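Local coordinates for uncharacterized conserved protein (Vibrio parahaemolyticus, PDB 3MUQ), which is of unknown function but, as an apparently exported member of the periplasmic binding protein superfamily, probably binds a small ligand between two lobes, at residues M82-V87 with N196-I201; R8-T13 with D56-H61; D94-K99 with K109-K114. All blocks are in the same frame, centred on the assembly; numbering follows the deposited sequence.

Interaction 1: M82-V87 with N196-I201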
loop_
_atom_site.group_PDB
_atom_site.type_symbol
_atom_site.label_atom_id
_atom_site.label_comp_id
_atom_site.label_asym_id
_atom_site.label_seq_id
_atom_site.Cartn_x
_atom_site.Cartn_y
_atom_site.Cartn_z
HETATM N N MSE A 82 1.181 3.897 -2.872
HETATM C CA MSE A 82 1.573 2.789 -3.717
HETATM C C MSE A 82 3.003 3.018 -4.203
HETATM O O MSE A 82 3.472 4.160 -4.245
HETATM C CB MSE A 82 0.609 2.681 -4.909
HETATM C CG MSE A 82 0.813 3.776 -5.954
HETATM SE SE MSE A 82 -0.449 3.740 -7.467
HETATM C CE MSE A 82 -1.591 5.162 -6.858
ATOM N N TYR A 83 3.701 1.935 -4.539
ATOM C CA TYR A 83 5.024 2.044 -5.143
ATOM C C TYR A 83 4.990 1.460 -6.546
ATOM O O TYR A 83 5.039 0.246 -6.707
ATOM C CB TYR A 83 6.071 1.305 -4.303
ATOM C CG TYR A 83 6.276 1.871 -2.914
ATOM C CD1 TYR A 83 7.302 2.771 -2.657
ATOM C CD2 TYR A 83 5.431 1.517 -1.860
ATOM C CE1 TYR A 83 7.489 3.304 -1.394
ATOM C CE2 TYR A 83 5.618 2.038 -0.603
ATOM C CZ TYR A 83 6.646 2.930 -0.372
ATOM O OH TYR A 83 6.828 3.448 0.891
ATOM N N ASN A 84 4.897 2.317 -7.558
ATOM C CA ASN A 84 4.949 1.873 -8.960
ATOM C C ASN A 84 6.365 1.515 -9.405
ATOM O O ASN A 84 7.248 2.372 -9.427
ATOM C CB ASN A 84 4.381 2.953 -9.884
ATOM C CG ASN A 84 2.896 2.828 -10.067
ATOM O OD1 ASN A 84 2.291 1.821 -9.684
ATOM N ND2 ASN A 84 2.292 3.842 -10.677
ATOM N N ASP A 85 6.560 0.257 -9.793
ATOM C CA ASP A 85 7.885 -0.325 -9.998
ATOM C C ASP A 85 7.875 -1.068 -11.344
ATOM O O ASP A 85 7.341 -2.171 -11.452
ATOM C CB ASP A 85 8.168 -1.279 -8.825
ATOM C CG ASP A 85 9.495 -2.007 -8.938
ATOM O OD1 ASP A 85 10.407 -1.536 -9.656
ATOM O OD2 ASP A 85 9.624 -3.061 -8.267
ATOM N N PHE A 86 8.456 -0.455 -12.371
ATOM C CA PHE A 86 8.393 -1.002 -13.726
ATOM C C PHE A 86 9.760 -1.468 -14.212
ATOM O O PHE A 86 10.784 -0.885 -13.851
ATOM C CB PHE A 86 7.805 0.024 -14.700
ATOM C CG PHE A 86 6.354 0.319 -14.459
ATOM C CD1 PHE A 86 5.369 -0.508 -14.984
ATOM C CD2 PHE A 86 5.975 1.417 -13.697
ATOM C CE1 PHE A 86 4.028 -0.254 -14.757
ATOM C CE2 PHE A 86 4.624 1.686 -13.457
ATOM C CZ PHE A 86 3.650 0.845 -13.988
ATOM N N VAL A 87 9.776 -2.526 -15.020
ATOM C CA VAL A 87 11.022 -3.025 -15.596
ATOM C C VAL A 87 10.837 -3.297 -17.083
ATOM O O VAL A 87 9.715 -3.510 -17.540
ATOM C CB VAL A 87 11.512 -4.317 -14.903
ATOM C CG1 VAL A 87 11.736 -4.075 -13.399
ATOM C CG2 VAL A 87 10.526 -5.463 -15.136
ATOM N N ASN A 196 8.172 4.920 -8.972
ATOM C CA ASN A 196 7.446 6.071 -8.461
ATOM C C ASN A 196 6.621 5.760 -7.228
ATOM O O ASN A 196 5.538 5.192 -7.324
ATOM C CB ASN A 196 6.544 6.659 -9.542
ATOM C CG ASN A 196 7.324 7.410 -10.589
ATOM O OD1 ASN A 196 7.775 8.536 -10.353
ATOM N ND2 ASN A 196 7.511 6.786 -11.750
ATOM N N PRO A 197 7.133 6.156 -6.063
ATOM C CA PRO A 197 6.364 6.131 -4.817
ATOM C C PRO A 197 5.368 7.300 -4.819
ATOM O O PRO A 197 5.774 8.441 -5.073
ATOM C CB PRO A 197 7.428 6.402 -3.746
ATOM C CG PRO A 197 8.732 6.679 -4.490
ATOM C CD PRO A 197 8.398 6.893 -5.923
ATOM N N TYR A 198 4.100 7.016 -4.546
ATOM C CA TYR A 198 3.067 8.043 -4.473
ATOM C C TYR A 198 2.730 8.383 -3.039
ATOM O O TYR A 198 2.571 7.492 -2.211
ATOM C CB TYR A 198 1.783 7.561 -5.146
ATOM C CG TYR A 198 1.816 7.678 -6.647
ATOM C CD1 TYR A 198 2.655 6.874 -7.398
ATOM C CD2 TYR A 198 1.015 8.600 -7.315
ATOM C CE1 TYR A 198 2.710 6.982 -8.768
ATOM C CE2 TYR A 198 1.056 8.709 -8.691
ATOM C CZ TYR A 198 1.905 7.894 -9.411
ATOM O OH TYR A 198 1.963 7.987 -10.778
ATOM N N GLN A 199 2.594 9.672 -2.749
ATOM C CA GLN A 199 2.099 10.089 -1.448
ATOM C C GLN A 199 0.870 10.971 -1.566
ATOM O O GLN A 199 0.737 11.782 -2.496
ATOM C CB GLN A 199 3.157 10.865 -0.660
ATOM C CG GLN A 199 4.268 10.034 -0.089
ATOM C CD GLN A 199 4.929 10.715 1.091
ATOM O OE1 GLN A 199 4.606 10.435 2.246
ATOM N NE2 GLN A 199 5.849 11.621 0.806
ATOM N N VAL A 200 -0.007 10.831 -0.587
ATOM C CA VAL A 200 -1.110 11.749 -0.420
ATOM C C VAL A 200 -0.843 12.461 0.899
ATOM O O VAL A 200 -0.542 11.816 1.924
ATOM C CB VAL A 200 -2.474 11.006 -0.410
ATOM C CG1 VAL A 200 -2.442 9.859 0.577
ATOM C CG2 VAL A 200 -3.612 11.968 -0.060
ATOM N N ILE A 201 -0.908 13.790 0.863
ATOM C CA ILE A 201 -0.575 14.604 2.026
ATOM C C ILE A 201 -1.621 15.688 2.253
ATOM O O ILE A 201 -1.992 16.422 1.329
ATOM C CB ILE A 201 0.802 15.274 1.842
ATOM C CG1 ILE A 201 1.824 14.235 1.375
ATOM C CG2 ILE A 201 1.250 15.976 3.136
ATOM C CD1 ILE A 201 3.183 14.830 0.997
HETATM O O HOH W 1 3.803 5.731 -12.135
#
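Met82 and Tyr198 lie side by side on one face of the sheet, and their backbones are joined by a hydrogen bond from Tyr198 N to Met82 O (2.9 Å, 173°). The two strands run antiparallel here. Met82, modelled as selenomethionine, has its CG set between its own backbone N and carbonyl carbon (chi1 73°), and this carbon rests 3.9 Å from Tyr198 CD1. From there the chain bends at chi3, placing CE above the ring and offset toward its rim, while SE sits 4.7 Å from the ring centroid in an oblique Met-aromatic contact. This is the tightly packed end, with Met82 buried.

One residue pair along, Asn84 and Asn196 clasp each other through two backbone bonds; the shorter is Asn196 N to Asn84 O at 2.7 Å. On the same face, the Asn84 amide crosses the Tyr198 ring with the planes 75° apart, and ND2 comes to 3.7 Å from CE1. This side is wetter: Asn84 ND2 donates to a water (2.8 Å) that lies in the plane of the Tyr198 ring at its edge and also meets Tyr198 OH at a longer 3.2 Å. His61 brings its ring against Tyr198 as well.

The other face carries a small apolar touch, Tyr83 CD1 to Pro197 CB at 3.8 Å, the two side chains crossing at about a right angle. The phenol reaches beyond this chain, and Tyr83 OH bonds to Lys80 N of the second subunit.

Strand 78-90 also pairs with strands 168-171 and 185-188, so this seam is consistent with the interlobe crossing strands of such binding proteins. Its chemistry implies a join fixed by backbone bonds and a selenium-ring contact of the buried Met82, with water filling in between the polar ends of Asn84 and Tyr198.

Interaction 2: R8-T13 with D56-H61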
loop_
_atom_site.group_PDB
_atom_site.type_symbol
_atom_site.label_atom_id
_atom_site.label_comp_id
_atom_site.label_asym_id
_atom_site.label_seq_id
_atom_site.Cartn_x
_atom_site.Cartn_y
_atom_site.Cartn_z
ATOM N N ARG A 8 -11.045 19.407 -2.379
ATOM C CA ARG A 8 -10.207 19.791 -3.499
ATOM C C ARG A 8 -8.859 19.082 -3.405
ATOM O O ARG A 8 -8.160 19.201 -2.395
ATOM C CB ARG A 8 -10.028 21.316 -3.524
ATOM C CG ARG A 8 -11.338 22.076 -3.623
ATOM C CD ARG A 8 -11.120 23.584 -3.680
ATOM N NE ARG A 8 -10.583 24.121 -2.434
ATOM C CZ ARG A 8 -10.996 23.758 -1.225
ATOM N NH1 ARG A 8 -11.974 22.864 -1.098
ATOM N NH2 ARG A 8 -10.429 24.292 -0.144
ATOM N N LEU A 9 -8.513 18.352 -4.466
ATOM C CA LEU A 9 -7.267 17.598 -4.561
ATOM C C LEU A 9 -6.371 18.194 -5.632
ATOM O O LEU A 9 -6.781 18.305 -6.787
ATOM C CB LEU A 9 -7.562 16.135 -4.953
ATOM C CG LEU A 9 -6.337 15.276 -5.288
ATOM C CD1 LEU A 9 -5.437 15.075 -4.037
ATOM C CD2 LEU A 9 -6.749 13.933 -5.897
ATOM N N ALA A 10 -5.154 18.581 -5.260
ATOM C CA ALA A 10 -4.151 18.937 -6.264
ATOM C C ALA A 10 -3.337 17.694 -6.584
ATOM O O ALA A 10 -2.880 16.985 -5.674
ATOM C CB ALA A 10 -3.223 20.077 -5.766
ATOM N N THR A 11 -3.161 17.404 -7.869
ATOM C CA THR A 11 -2.281 16.296 -8.252
ATOM C C THR A 11 -1.538 16.627 -9.538
ATOM O O THR A 11 -1.679 17.725 -10.074
ATOM C CB THR A 11 -3.069 14.967 -8.429
ATOM O OG1 THR A 11 -2.160 13.854 -8.449
ATOM C CG2 THR A 11 -3.893 14.998 -9.712
ATOM N N THR A 12 -0.755 15.676 -10.042
ATOM C CA THR A 12 -0.006 15.910 -11.273
ATOM C C THR A 12 -0.805 15.618 -12.548
ATOM O O THR A 12 -1.764 14.851 -12.547
ATOM C CB THR A 12 1.277 15.065 -11.341
ATOM O OG1 THR A 12 0.941 13.714 -11.678
ATOM C CG2 THR A 12 2.035 15.106 -10.010
ATOM N N THR A 13 -0.377 16.241 -13.639
ATOM C CA THR A 13 -0.953 15.991 -14.955
ATOM C C THR A 13 -0.824 14.516 -15.318
ATOM O O THR A 13 -1.778 13.923 -15.799
ATOM C CB THR A 13 -0.266 16.857 -16.029
ATOM O OG1 THR A 13 -0.191 18.213 -15.566
ATOM C CG2 THR A 13 -1.056 16.818 -17.324
ATOM N N ASP A 56 -7.279 21.127 -0.413
ATOM C CA ASP A 56 -7.356 20.469 0.896
ATOM C C ASP A 56 -6.315 19.386 1.109
ATOM O O ASP A 56 -5.980 19.067 2.253
ATOM C CB ASP A 56 -8.744 19.884 1.114
ATOM C CG ASP A 56 -9.837 20.914 0.918
ATOM O OD1 ASP A 56 -9.765 21.978 1.565
ATOM O OD2 ASP A 56 -10.764 20.659 0.125
ATOM N N LEU A 57 -5.841 18.793 0.017
ATOM C CA LEU A 57 -4.765 17.813 0.096
ATOM C C LEU A 57 -4.098 17.645 -1.264
ATOM O O LEU A 57 -4.629 18.091 -2.286
ATOM C CB LEU A 57 -5.270 16.467 0.642
ATOM C CG LEU A 57 -6.024 15.505 -0.296
ATOM C CD1 LEU A 57 -6.245 14.153 0.399
ATOM C CD2 LEU A 57 -7.360 16.099 -0.767
ATOM N N VAL A 58 -2.933 16.999 -1.274
ATOM C CA VAL A 58 -2.179 16.804 -2.501
ATOM C C VAL A 58 -1.788 15.343 -2.711
ATOM O O VAL A 58 -1.623 14.575 -1.755
ATOM C CB VAL A 58 -0.877 17.653 -2.534
ATOM C CG1 VAL A 58 -1.177 19.150 -2.391
ATOM C CG2 VAL A 58 0.066 17.187 -1.450
HETATM N N MSE A 59 -1.640 14.963 -3.972
HETATM C CA MSE A 59 -1.177 13.625 -4.317
HETATM C C MSE A 59 -0.104 13.750 -5.379
HETATM O O MSE A 59 -0.396 14.149 -6.499
HETATM C CB MSE A 59 -2.337 12.788 -4.848
HETATM C CG MSE A 59 -1.937 11.380 -5.306
HETATM SE SE MSE A 59 -3.439 10.414 -6.109
HETATM C CE MSE A 59 -4.652 10.402 -4.558
ATOM N N THR A 60 1.137 13.440 -5.026
ATOM C CA THR A 60 2.239 13.528 -5.968
ATOM C C THR A 60 3.132 12.285 -5.841
ATOM O O THR A 60 2.906 11.420 -4.984
ATOM C CB THR A 60 3.085 14.810 -5.742
ATOM O OG1 THR A 60 3.542 14.848 -4.388
ATOM C CG2 THR A 60 2.262 16.059 -6.004
ATOM N N HIS A 61 4.140 12.196 -6.699
ATOM C CA HIS A 61 5.081 11.088 -6.654
ATOM C C HIS A 61 6.505 11.629 -6.755
ATOM O O HIS A 61 7.252 11.265 -7.667
ATOM C CB HIS A 61 4.771 10.080 -7.767
ATOM C CG HIS A 61 4.604 10.704 -9.121
ATOM N ND1 HIS A 61 3.401 11.206 -9.565
ATOM C CD2 HIS A 61 5.490 10.905 -10.126
ATOM C CE1 HIS A 61 3.550 11.693 -10.785
ATOM N NE2 HIS A 61 4.807 11.523 -11.149
#
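Leu9 puts CD1 at the apolar centre, 3.8 Å from Leu57 CG and 3.9 Å from Met59 CB, all three residues on one face of two parallel strands. Leu9 CG stands anti to the backbone N (chi1 172°), and its CD1 then reaches across to the neighbouring strand. Phe219 and Leu223 of helix 213-224 pack onto Leu57 and Met59. On the reverse face Ala10 CB meets Val58 CG1 at 4.1 Å, under helix 43-51.

Backbone bonds stitch the strands: Ala10 N to Leu57 O, and Met59 N to Ala10 O at 2.9 Å. Toward the C-terminal ends, Thr11 OG1 donates to Met59 O over a short 2.6 Å, a side-chain hydroxyl adding to the backbone bonds. Beyond it Thr12, at the N-cap position of the next helix, bonds through OG1 to Thr15, and that oxygen also lies near the plane of the His61 ring, at its CE1 edge.

The opposite end is charged. Arg8 N points a nearly straight N-H (177°) at Asp56 OD2 (2.8 Å), on its anti side and somewhat out of the carboxylate plane. The same oxygen forms a salt bridge with Arg8 NH1 (2.8 Å), the guanidinium and carboxylate planes standing 88° apart. Asn212 N holds Asp56 OD1.

With strand 35-41 parallel to strand 6-12 on its other edge and helices over both faces, this is an alpha/beta lobe core of the kind found in the periplasmic binding protein superfamily.

Interaction 3: D94-K99 with K109-K114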
loop_
_atom_site.group_PDB
_atom_site.type_symbol
_atom_site.label_atom_id
_atom_site.label_comp_id
_atom_site.label_asym_id
_atom_site.label_seq_id
_atom_site.Cartn_x
_atom_site.Cartn_y
_atom_site.Cartn_z
ATOM N N ASP A 94 18.906 -10.036 -26.211
ATOM C CA ASP A 94 18.869 -8.574 -26.307
ATOM C C ASP A 94 19.309 -8.030 -27.671
ATOM O O ASP A 94 20.278 -7.275 -27.770
ATOM C CB ASP A 94 19.750 -7.981 -25.216
ATOM C CG ASP A 94 19.687 -6.472 -25.154
ATOM O OD1 ASP A 94 18.708 -5.864 -25.648
ATOM O OD2 ASP A 94 20.630 -5.888 -24.588
ATOM N N PRO A 95 18.566 -8.376 -28.721
ATOM C CA PRO A 95 18.963 -8.045 -30.093
ATOM C C PRO A 95 18.997 -6.546 -30.378
ATOM O O PRO A 95 19.703 -6.141 -31.304
ATOM C CB PRO A 95 17.889 -8.736 -30.943
ATOM C CG PRO A 95 16.711 -8.834 -30.039
ATOM C CD PRO A 95 17.281 -9.093 -28.675
ATOM N N ALA A 96 18.262 -5.735 -29.618
ATOM C CA ALA A 96 18.346 -4.283 -29.802
ATOM C C ALA A 96 19.495 -3.668 -29.009
ATOM O O ALA A 96 19.728 -2.457 -29.071
ATOM C CB ALA A 96 17.020 -3.597 -29.435
ATOM N N LYS A 97 20.200 -4.502 -28.252
ATOM C CA LYS A 97 21.300 -4.040 -27.416
ATOM C C LYS A 97 20.891 -2.874 -26.503
ATOM O O LYS A 97 21.553 -1.834 -26.476
ATOM C CB LYS A 97 22.517 -3.645 -28.272
ATOM C CG LYS A 97 22.972 -4.698 -29.290
ATOM C CD LYS A 97 23.195 -6.050 -28.634
ATOM C CE LYS A 97 23.399 -7.157 -29.664
ATOM N NZ LYS A 97 23.353 -8.512 -29.030
ATOM N N ILE A 98 19.811 -3.042 -25.746
ATOM C CA ILE A 98 19.393 -1.993 -24.817
ATOM C C ILE A 98 19.948 -2.208 -23.414
ATOM O O ILE A 98 19.881 -1.309 -22.571
ATOM C CB ILE A 98 17.863 -1.939 -24.665
ATOM C CG1 ILE A 98 17.377 -3.172 -23.895
ATOM C CG2 ILE A 98 17.202 -1.794 -26.018
ATOM C CD1 ILE A 98 16.230 -2.915 -22.983
ATOM N N LYS A 99 20.470 -3.408 -23.171
ATOM C CA LYS A 99 20.889 -3.859 -21.842
ATOM C C LYS A 99 21.739 -2.851 -21.055
ATOM O O LYS A 99 21.643 -2.770 -19.828
ATOM C CB LYS A 99 21.634 -5.193 -21.962
ATOM C CG LYS A 99 21.715 -6.003 -20.684
ATOM C CD LYS A 99 22.509 -7.283 -20.911
ATOM C CE LYS A 99 22.762 -8.040 -19.607
ATOM N NZ LYS A 99 21.541 -8.692 -19.045
ATOM N N LYS A 109 13.807 4.584 -27.677
ATOM C CA LYS A 109 14.277 5.068 -28.968
ATOM C C LYS A 109 15.022 3.978 -29.733
ATOM O O LYS A 109 14.818 3.804 -30.933
ATOM C CB LYS A 109 15.184 6.286 -28.780
ATOM C CG LYS A 109 14.451 7.528 -28.326
ATOM C CD LYS A 109 15.401 8.616 -27.852
ATOM C CE LYS A 109 14.626 9.760 -27.214
ATOM N NZ LYS A 109 15.517 10.777 -26.595
ATOM N N GLU A 110 15.881 3.253 -29.020
ATOM C CA GLU A 110 16.703 2.199 -29.597
ATOM C C GLU A 110 15.829 1.049 -30.121
ATOM O O GLU A 110 16.047 0.526 -31.212
ATOM C CB GLU A 110 17.672 1.693 -28.524
ATOM C CG GLU A 110 18.868 0.896 -29.009
ATOM C CD GLU A 110 20.119 1.185 -28.181
ATOM O OE1 GLU A 110 21.033 0.326 -28.145
ATOM O OE2 GLU A 110 20.188 2.279 -27.568
ATOM N N ILE A 111 14.846 0.645 -29.327
ATOM C CA ILE A 111 13.915 -0.401 -29.742
ATOM C C ILE A 111 13.187 0.012 -31.026
ATOM O O ILE A 111 13.079 -0.764 -31.993
ATOM C CB ILE A 111 12.905 -0.711 -28.617
ATOM C CG1 ILE A 111 13.597 -1.544 -27.521
ATOM C CG2 ILE A 111 11.684 -1.427 -29.172
ATOM C CD1 ILE A 111 12.700 -1.918 -26.336
ATOM N N ALA A 112 12.710 1.254 -31.054
ATOM C CA ALA A 112 12.006 1.742 -32.235
ATOM C C ALA A 112 12.935 1.830 -33.445
ATOM O O ALA A 112 12.585 1.378 -34.531
ATOM C CB ALA A 112 11.356 3.076 -31.960
ATOM N N ASN A 113 14.128 2.390 -33.257
ATOM C CA ASN A 113 15.028 2.591 -34.399
ATOM C C ASN A 113 15.607 1.294 -34.963
ATOM O O ASN A 113 15.975 1.227 -36.134
ATOM C CB ASN A 113 16.124 3.613 -34.082
ATOM C CG ASN A 113 15.561 5.014 -33.820
ATOM O OD1 ASN A 113 14.592 5.437 -34.454
ATOM N ND2 ASN A 113 16.173 5.735 -32.884
ATOM N N LYS A 114 15.659 0.250 -34.143
ATOM C CA LYS A 114 16.110 -1.040 -34.631
ATOM C C LYS A 114 14.924 -1.886 -35.091
ATOM O O LYS A 114 15.088 -3.008 -35.591
ATOM C CB LYS A 114 16.942 -1.771 -33.577
ATOM C CG LYS A 114 18.154 -0.983 -33.104
ATOM C CD LYS A 114 19.352 -1.891 -32.925
ATOM C CE LYS A 114 20.444 -1.210 -32.125
ATOM N NZ LYS A 114 21.421 -2.208 -31.615
#
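Ala96, the third residue of a type I beta turn from Asp94 to Lys97, brings its CA to 5.9 Å from Ile111 CA on helix 104-113. The turn is closed by Lys97 N bonding to Asp94 O at 2.8 Å, and the loop it belongs to leads from strand 78-90 into the very helix it packs against. Asp94 steadies the end of the turn: its OD1 accepts Ile98 N on the syn side (3.0 Å) and also binds the hydroxyl of Tyr167, which in turn bonds to Ala96 N.

The apolar part is small. Ile98 CG2, anti to its own carbonyl carbon, touches Ile111 CG1 at 3.9 Å, the two side chains crossing obliquely, and Ala96 CB approaches the same CG1 more loosely. Leu187 and Phe188 of strand 185-188 also pack on Ile98, while Tyr167 lies against Ile111, so this side faces the protein interior.

Glu110 makes the odd approach. Its CG stands anti to the backbone N (chi1 -163°), and its chain bends at chi2. The carboxylate ends with OE1 only 2.8 Å from Lys97 O and 3.2 Å from Ala96 O. All three atoms are acceptors as modelled, and OE2 lies close to Asp101 OD2; such surroundings would probably raise the affinity of Glu110 for a proton.

On the solvent-exposed side, Lys114 swings back over the turn, its side chain at about a right angle to that of Lys97. Its ammonium group would partly offset the crowd of oxygens. The bond it makes is weak: Lys114 NZ stands 3.1 Å from Ala96 O, with Lys97 CG 3.7 Å from the same nitrogen.

How the interactions relate
Along the chain interaction 2 closes first, interaction 1 opens later, and interaction 3 is nested inside the long excursion that interaction 1 closes. Interactions 1 and 2 have centres about 14 Å apart and share one mixed sheet: strands 195-203 and 57-60 are neighbours, with Gln199 N near Thr60 O and Ile201 N near Val58 O as probable hydrogen bonds. Interaction 3 lies on the opposite side of the chain's centre from interaction 2, about 36 Å away between centres, where strand 78-90 leads on to helix 104-113. Interaction 1 thus sits between two ends of an elongated chain, consistent with two lobes joined by crossing strands.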